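Side-chain contacts in DNA polymerase beta (Leishmania infantum, PDB 4P4M), which probably fills gaps in damaged DNA during base excision repair, extending a DNA strand by template-directed addition of deoxynucleotides: residues A[99-104]-A[125-130]; A[138-143]-A[243-248]. One frame throughout, in Å; residues are numbered along the deposited sequence.

Contact 1: residues A[99-104]-A[125-130]. With NA (sodium ion), chain F.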
loop_
_atom_site.group_PDB
_atom_site.type_symbol
_atom_site.label_atom_id
_atom_site.label_comp_id
_atom_site.label_asym_id
_atom_site.label_seq_id
_atom_site.Cartn_x
_atom_site.Cartn_y
_atom_site.Cartn_z
ATOM N N GLN A 99 19.377 -15.412 2.886
ATOM C CA GLN A 99 18.954 -14.562 3.999
ATOM C C GLN A 99 19.532 -13.153 3.859
ATOM O O GLN A 99 18.966 -12.177 4.356
ATOM C CB GLN A 99 19.383 -15.170 5.337
ATOM N N GLU A 100 20.670 -13.068 3.183
ATOM C CA GLU A 100 21.357 -11.808 2.952
ATOM C C GLU A 100 20.707 -11.042 1.804
ATOM O O GLU A 100 20.329 -9.876 1.948
ATOM C CB GLU A 100 22.823 -12.092 2.611
ATOM C CG GLU A 100 23.617 -10.891 2.145
ATOM C CD GLU A 100 24.218 -10.106 3.295
ATOM O OE1 GLU A 100 23.995 -10.498 4.463
ATOM O OE2 GLU A 100 24.916 -9.103 3.026
ATOM N N LEU A 101 20.582 -11.713 0.662
ATOM C CA LEU A 101 20.104 -11.072 -0.557
ATOM C C LEU A 101 18.631 -10.663 -0.490
ATOM O O LEU A 101 18.228 -9.680 -1.113
ATOM C CB LEU A 101 20.377 -11.970 -1.768
ATOM C CG LEU A 101 21.861 -12.139 -2.113
ATOM C CD1 LEU A 101 22.081 -13.277 -3.106
ATOM C CD2 LEU A 101 22.436 -10.836 -2.655
ATOM N N THR A 102 17.827 -11.402 0.270
ATOM C CA THR A 102 16.416 -11.056 0.395
ATOM C C THR A 102 16.218 -9.787 1.218
ATOM O O THR A 102 15.091 -9.382 1.469
ATOM C CB THR A 102 15.569 -12.202 0.998
ATOM O OG1 THR A 102 16.069 -12.547 2.296
ATOM C CG2 THR A 102 15.597 -13.429 0.091
ATOM N N GLN A 103 17.305 -9.158 1.650
ATOM C CA GLN A 103 17.181 -7.860 2.311
ATOM C C GLN A 103 16.842 -6.771 1.292
ATOM O O GLN A 103 16.286 -5.731 1.649
ATOM C CB GLN A 103 18.465 -7.487 3.056
ATOM C CG GLN A 103 18.775 -8.350 4.263
ATOM C CD GLN A 103 19.995 -7.857 5.022
ATOM O OE1 GLN A 103 19.877 -7.283 6.104
ATOM N NE2 GLN A 103 21.175 -8.075 4.453
ATOM N N VAL A 104 17.178 -7.012 0.025
ATOM C CA VAL A 104 16.895 -6.046 -1.037
ATOM C C VAL A 104 15.445 -6.111 -1.520
ATOM O O VAL A 104 14.941 -7.181 -1.816
ATOM C CB VAL A 104 17.807 -6.250 -2.247
ATOM C CG1 VAL A 104 17.568 -5.139 -3.271
ATOM C CG2 VAL A 104 19.260 -6.289 -1.813
ATOM N N ASP A 125 26.422 -6.406 -0.978
ATOM C CA ASP A 125 27.458 -5.483 -1.450
ATOM C C ASP A 125 27.868 -5.799 -2.887
ATOM O O ASP A 125 28.083 -4.895 -3.701
ATOM C CB ASP A 125 28.682 -5.564 -0.517
ATOM C CG ASP A 125 29.649 -4.390 -0.685
ATOM O OD1 ASP A 125 29.210 -3.303 -1.127
ATOM O OD2 ASP A 125 30.852 -4.557 -0.355
ATOM N N GLU A 126 27.993 -7.088 -3.193
ATOM C CA GLU A 126 28.334 -7.531 -4.541
ATOM C C GLU A 126 27.186 -7.297 -5.522
ATOM O O GLU A 126 27.410 -6.908 -6.668
ATOM C CB GLU A 126 28.726 -9.012 -4.541
ATOM C CG GLU A 126 30.038 -9.298 -3.823
ATOM C CD GLU A 126 31.215 -8.539 -4.419
ATOM O OE1 GLU A 126 31.116 -8.092 -5.585
ATOM O OE2 GLU A 126 32.239 -8.388 -3.716
ATOM N N LEU A 127 25.958 -7.532 -5.068
ATOM C CA LEU A 127 24.784 -7.248 -5.900
ATOM C C LEU A 127 24.735 -5.780 -6.319
ATOM O O LEU A 127 24.480 -5.478 -7.483
ATOM C CB LEU A 127 23.491 -7.645 -5.191
ATOM C CG LEU A 127 22.171 -7.359 -5.939
ATOM C CD1 LEU A 127 22.169 -8.022 -7.323
ATOM C CD2 LEU A 127 20.985 -7.838 -5.125
ATOM N N LEU A 128 24.987 -4.873 -5.376
ATOM C CA LEU A 128 24.943 -3.438 -5.672
ATOM C C LEU A 128 25.998 -3.036 -6.700
ATOM O O LEU A 128 25.703 -2.331 -7.666
ATOM C CB LEU A 128 25.136 -2.603 -4.401
ATOM C CG LEU A 128 24.233 -2.838 -3.185
ATOM C CD1 LEU A 128 24.505 -1.780 -2.117
ATOM C CD2 LEU A 128 22.765 -2.838 -3.567
ATOM N N GLN A 129 27.230 -3.485 -6.476
ATOM C CA GLN A 129 28.341 -3.110 -7.356
ATOM C C GLN A 129 28.166 -3.704 -8.755
ATOM O O GLN A 129 28.620 -3.110 -9.735
ATOM C CB GLN A 129 29.713 -3.476 -6.745
ATOM C CG GLN A 129 30.961 -3.157 -7.621
ATOM C CD GLN A 129 31.494 -1.723 -7.471
ATOM O OE1 GLN A 129 30.855 -0.872 -6.860
ATOM N NE2 GLN A 129 32.671 -1.460 -8.040
ATOM N N LYS A 130 27.479 -4.839 -8.861
ATOM C CA LYS A 130 27.331 -5.531 -10.149
ATOM C C LYS A 130 25.991 -5.399 -10.885
ATOM O O LYS A 130 25.903 -5.751 -12.060
ATOM C CB LYS A 130 27.653 -7.023 -9.988
ATOM C CG LYS A 130 29.100 -7.317 -9.631
ATOM C CD LYS A 130 29.324 -8.808 -9.438
ATOM C CE LYS A 130 30.756 -9.096 -9.016
ATOM N NZ LYS A 130 31.736 -8.563 -10.002
HETATM NA NA NA F . 13.270 -8.674 -0.301
HETATM O O HOH W 1 26.470 -6.464 2.097
HETATM O O HOH W 2 12.876 -6.766 1.135
HETATM O O HOH W 3 11.888 -9.975 1.212
#

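Contact 2: residues A[138-143]-A[243-248]. With nucleotides of chain C.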
loop_
_atom_site.group_PDB
_atom_site.type_symbol
_atom_site.label_atom_id
_atom_site.label_comp_id
_atom_site.label_asym_id
_atom_site.label_seq_id
_atom_site.Cartn_x
_atom_site.Cartn_y
_atom_site.Cartn_z
ATOM N N THR A 138 14.780 -7.183 -13.276
ATOM C CA THR A 138 13.655 -6.369 -13.704
ATOM C C THR A 138 13.847 -4.910 -13.299
ATOM O O THR A 138 14.741 -4.580 -12.516
ATOM C CB THR A 138 12.337 -6.867 -13.080
ATOM O OG1 THR A 138 12.322 -6.573 -11.677
ATOM C CG2 THR A 138 12.180 -8.369 -13.289
ATOM N N ASP A 139 12.994 -4.041 -13.829
ATOM C CA ASP A 139 13.015 -2.626 -13.473
ATOM C C ASP A 139 12.718 -2.393 -11.986
ATOM O O ASP A 139 13.314 -1.517 -11.355
ATOM C CB ASP A 139 12.049 -1.834 -14.365
ATOM C CG ASP A 139 12.625 -1.560 -15.747
ATOM O OD1 ASP A 139 13.750 -2.034 -16.034
ATOM O OD2 ASP A 139 11.957 -0.875 -16.550
ATOM N N GLN A 140 11.815 -3.187 -11.420
ATOM C CA GLN A 140 11.482 -3.053 -9.997
ATOM C C GLN A 140 12.619 -3.455 -9.039
ATOM O O GLN A 140 12.808 -2.848 -7.974
ATOM C CB GLN A 140 10.242 -3.872 -9.650
ATOM C CG GLN A 140 9.964 -3.886 -8.149
ATOM C CD GLN A 140 8.580 -4.410 -7.798
ATOM O OE1 GLN A 140 7.841 -4.890 -8.664
ATOM N NE2 GLN A 140 8.224 -4.321 -6.516
ATOM N N GLN A 141 13.347 -4.508 -9.394
ATOM C CA GLN A 141 14.489 -4.935 -8.592
ATOM C C GLN A 141 15.578 -3.878 -8.667
ATOM O O GLN A 141 16.321 -3.656 -7.701
ATOM C CB GLN A 141 15.002 -6.306 -9.074
ATOM C CG GLN A 141 14.138 -7.460 -8.573
ATOM C CD GLN A 141 14.357 -8.767 -9.325
ATOM O OE1 GLN A 141 14.964 -8.796 -10.392
ATOM N NE2 GLN A 141 13.846 -9.855 -8.764
ATOM N N ARG A 142 15.666 -3.212 -9.816
ATOM C CA ARG A 142 16.696 -2.199 -10.019
ATOM C C ARG A 142 16.487 -0.989 -9.115
ATOM O O ARG A 142 17.454 -0.362 -8.672
ATOM C CB ARG A 142 16.782 -1.784 -11.491
ATOM C CG ARG A 142 17.182 -2.933 -12.407
ATOM C CD ARG A 142 17.621 -2.468 -13.788
ATOM N NE ARG A 142 17.792 -3.608 -14.688
ATOM C CZ ARG A 142 18.913 -4.317 -14.803
ATOM N NH1 ARG A 142 19.981 -4.004 -14.080
ATOM N NH2 ARG A 142 18.966 -5.339 -15.646
ATOM N N VAL A 143 15.226 -0.659 -8.843
ATOM C CA VAL A 143 14.926 0.425 -7.910
ATOM C C VAL A 143 15.318 0.039 -6.486
ATOM O O VAL A 143 15.875 0.851 -5.744
ATOM C CB VAL A 143 13.427 0.840 -7.969
ATOM C CG1 VAL A 143 13.099 1.820 -6.855
ATOM C CG2 VAL A 143 13.101 1.433 -9.334
ATOM N N LYS A 243 -3.151 0.597 -7.790
ATOM C CA LYS A 243 -2.040 0.628 -6.842
ATOM C C LYS A 243 -0.750 1.162 -7.476
ATOM O O LYS A 243 -0.331 0.713 -8.551
ATOM C CB LYS A 243 -1.821 -0.780 -6.269
ATOM C CG LYS A 243 -0.574 -0.978 -5.382
ATOM C CD LYS A 243 -0.590 -2.444 -4.921
ATOM C CE LYS A 243 0.714 -2.949 -4.376
ATOM N NZ LYS A 243 0.682 -4.455 -4.294
ATOM N N TYR A 244 -0.129 2.125 -6.799
ATOM C CA TYR A 244 1.156 2.676 -7.225
ATOM C C TYR A 244 2.189 2.442 -6.110
ATOM O O TYR A 244 1.885 2.650 -4.935
ATOM C CB TYR A 244 1.048 4.189 -7.508
ATOM C CG TYR A 244 2.419 4.819 -7.699
ATOM C CD1 TYR A 244 3.038 4.826 -8.950
ATOM C CD2 TYR A 244 3.109 5.363 -6.624
ATOM C CE1 TYR A 244 4.302 5.375 -9.117
ATOM C CE2 TYR A 244 4.379 5.912 -6.783
ATOM C CZ TYR A 244 4.965 5.913 -8.034
ATOM O OH TYR A 244 6.228 6.456 -8.192
ATOM N N MET A 245 3.392 2.000 -6.477
ATOM C CA MET A 245 4.506 1.880 -5.530
ATOM C C MET A 245 5.747 2.522 -6.149
ATOM O O MET A 245 6.181 2.107 -7.227
ATOM C CB MET A 245 4.814 0.403 -5.234
ATOM C CG MET A 245 3.696 -0.367 -4.538
ATOM S SD MET A 245 3.930 -2.167 -4.630
ATOM C CE MET A 245 5.634 -2.346 -4.102
ATOM N N GLY A 246 6.322 3.515 -5.467
ATOM C CA GLY A 246 7.510 4.200 -5.954
ATOM C C GLY A 246 8.313 4.897 -4.860
ATOM O O GLY A 246 8.125 4.627 -3.670
ATOM N N MET A 247 9.218 5.782 -5.269
ATOM C CA MET A 247 10.051 6.536 -4.336
ATOM C C MET A 247 9.674 8.010 -4.455
ATOM O O MET A 247 9.689 8.575 -5.555
ATOM C CB MET A 247 11.543 6.375 -4.669
ATOM C CG MET A 247 12.070 4.935 -4.647
ATOM S SD MET A 247 11.928 4.114 -3.038
ATOM C CE MET A 247 12.915 5.224 -2.019
ATOM N N GLY A 248 9.316 8.612 -3.325
ATOM C CA GLY A 248 8.968 10.021 -3.266
ATOM C C GLY A 248 9.885 10.796 -2.324
ATOM O O GLY A 248 10.207 10.335 -1.230
ATOM P P DT C 5 -3.147 -2.981 -9.750
ATOM O OP1 DT C 5 -3.123 -1.504 -9.853
ATOM O OP2 DT C 5 -4.124 -3.782 -10.546
ATOM O "O5'" DT C 5 -1.679 -3.526 -10.113
ATOM C "C5'" DT C 5 -0.527 -2.872 -9.535
ATOM C "C4'" DT C 5 0.769 -3.583 -9.945
ATOM O "O4'" DT C 5 0.769 -4.912 -9.349
ATOM C "C3'" DT C 5 1.076 -3.762 -11.441
ATOM O "O3'" DT C 5 2.429 -3.301 -11.588
ATOM C "C2'" DT C 5 0.881 -5.266 -11.671
ATOM C "C1'" DT C 5 1.278 -5.829 -10.311
ATOM N N1 DT C 5 0.722 -7.166 -9.900
ATOM C C2 DT C 5 1.598 -8.079 -9.351
ATOM O O2 DT C 5 2.789 -7.866 -9.234
ATOM N N3 DT C 5 1.042 -9.267 -8.961
ATOM C C4 DT C 5 -0.290 -9.613 -9.060
ATOM O O4 DT C 5 -0.692 -10.708 -8.676
ATOM C C5 DT C 5 -1.166 -8.615 -9.634
ATOM C C7 DT C 5 -2.630 -8.916 -9.780
ATOM C C6 DT C 5 -0.632 -7.443 -10.026
ATOM P P DC C 4 -7.270 -6.719 -5.906
ATOM O OP1 DC C 4 -8.261 -5.677 -6.259
ATOM O OP2 DC C 4 -7.355 -8.065 -6.520
ATOM O "O5'" DC C 4 -5.807 -6.156 -6.220
ATOM C "C5'" DC C 4 -5.355 -4.934 -5.627
ATOM C "C4'" DC C 4 -4.056 -4.477 -6.266
ATOM O "O4'" DC C 4 -2.980 -5.321 -5.763
ATOM C "C3'" DC C 4 -4.002 -4.544 -7.791
ATOM O "O3'" DC C 4 -3.317 -3.356 -8.200
ATOM C "C2'" DC C 4 -3.231 -5.842 -8.065
ATOM C "C1'" DC C 4 -2.336 -5.989 -6.824
ATOM N N1 DC C 4 -2.118 -7.409 -6.364
ATOM C C2 DC C 4 -0.820 -7.807 -6.036
ATOM O O2 DC C 4 0.092 -6.977 -6.147
ATOM N N3 DC C 4 -0.592 -9.081 -5.618
ATOM C C4 DC C 4 -1.613 -9.936 -5.516
ATOM N N4 DC C 4 -1.329 -11.180 -5.094
ATOM C C5 DC C 4 -2.953 -9.555 -5.850
ATOM C C6 DC C 4 -3.165 -8.291 -6.260
#

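Contact 1: residues A[99-104]-A[125-130]
Water 1 bridges the Glu100 carboxylate to helix 124-130, donating to Glu100 OE2 at 3.2 Å and accepting weakly from Asp125 N at 3.1 Å, while beside it Leu127 packs directly on Leu101 and Val104. The other flat group here, the Gln103 amide, folds back on its own turn. Gln103 NE2 hydrogen-bonds to Glu100 O at 3.2 Å, on a lone pair in the carbonyl plane (C=O...N angle 123°) and with that oxygen 6° out of the amide plane; Glu100 O also accepts from Gln103 N, so two donors of one residue grip it.

Residues 99-104 belong to a helix-hairpin-helix motif in the fingers domain: helix 93-101 ends, a type I turn runs from Leu101 to Val104, and helix 109-119 follows. Helix 124-130, a further helix, lies against the turn by one apolar wedge. In Leu127, CG anti to the backbone N (chi1 178°) sends the branch toward the turn, where CD2 lies 4.1 Å from Leu101 CD2 at one end and 4.0 Å from Val104 CG2 at the other. No direct hydrogen bond joins the two segments.

Leu115 of helix 109-119 touches both Leu101 and Leu127, while Ile145 of helix 139-146 touches Val104 and Leu127, so the three aliphatic chains are buried among neighbouring helices. The hairpin also holds a sodium ion, which Phe107 O and a DNA phosphate bind too, as is usual for such motifs gripping a DNA backbone. Within the turn, Thr102 O lies 2.6 Å and Val104 O 2.7 Å from the sodium ion.

Contact 2: residues A[138-143]-A[243-248]
Strand 243-248 meets helix 139-146 through Met245 and Met247, which touch Gln140 and Val143. Lys243, at its start, turns to the DNA instead: Lys243 N donates a 2.9 Å hydrogen bond to OP1 of DT5 of chain C, and the extended side chain runs along the sugar of DC4 of chain C until NZ makes a weak hydrogen bond to O2 of DC4. Tyr244 packs on Ile274 of strand 270-277. The Met245 side chain bends at its last torsion (chi3 49°), and its methyl CE lies 4.1 Å from Gln140 NE2, a van der Waals contact made by the end of the fully extended glutamine.

This strand belongs to the sheet of the polymerase palm, running antiparallel to 270-277, and the helix comes from the fingers; the side chain of Met245 is about 7 Å from that of the magnesium ligand Asp196. Gly246 lets the Tyr244 hydroxyl come close over its backbone. At Met247, CG rather than the sulfur touches Val143 CG1, 4.0 Å away, the two side chains lying alongside with opposite headings. The helix begins with a capping box: Thr138 OG1 accepts from Gln141 N at 3.2 Å, and Thr138 N returns a weak hydrogen bond to Gln141 OE1.

Overall arrangement
Both contacts lie on the same side of the chain's centre, about 17 Å apart between centres, and come in series along the chain. Contact 1 is the buried one and stays inside the fingers domain, joining a hairpin to a helix by branched aliphatic chains. Contact 2 is partly buried and joins fingers to palm across 99 intervening residues, with two methionines set against a valine and a glutamine. Helix 139-146 supplies a segment of contact 2 and also borders contact 1. Each also meets the DNA backbone differently: main-chain oxygens through a sodium ion at 99-104, a main-chain N-H directly at Lys243.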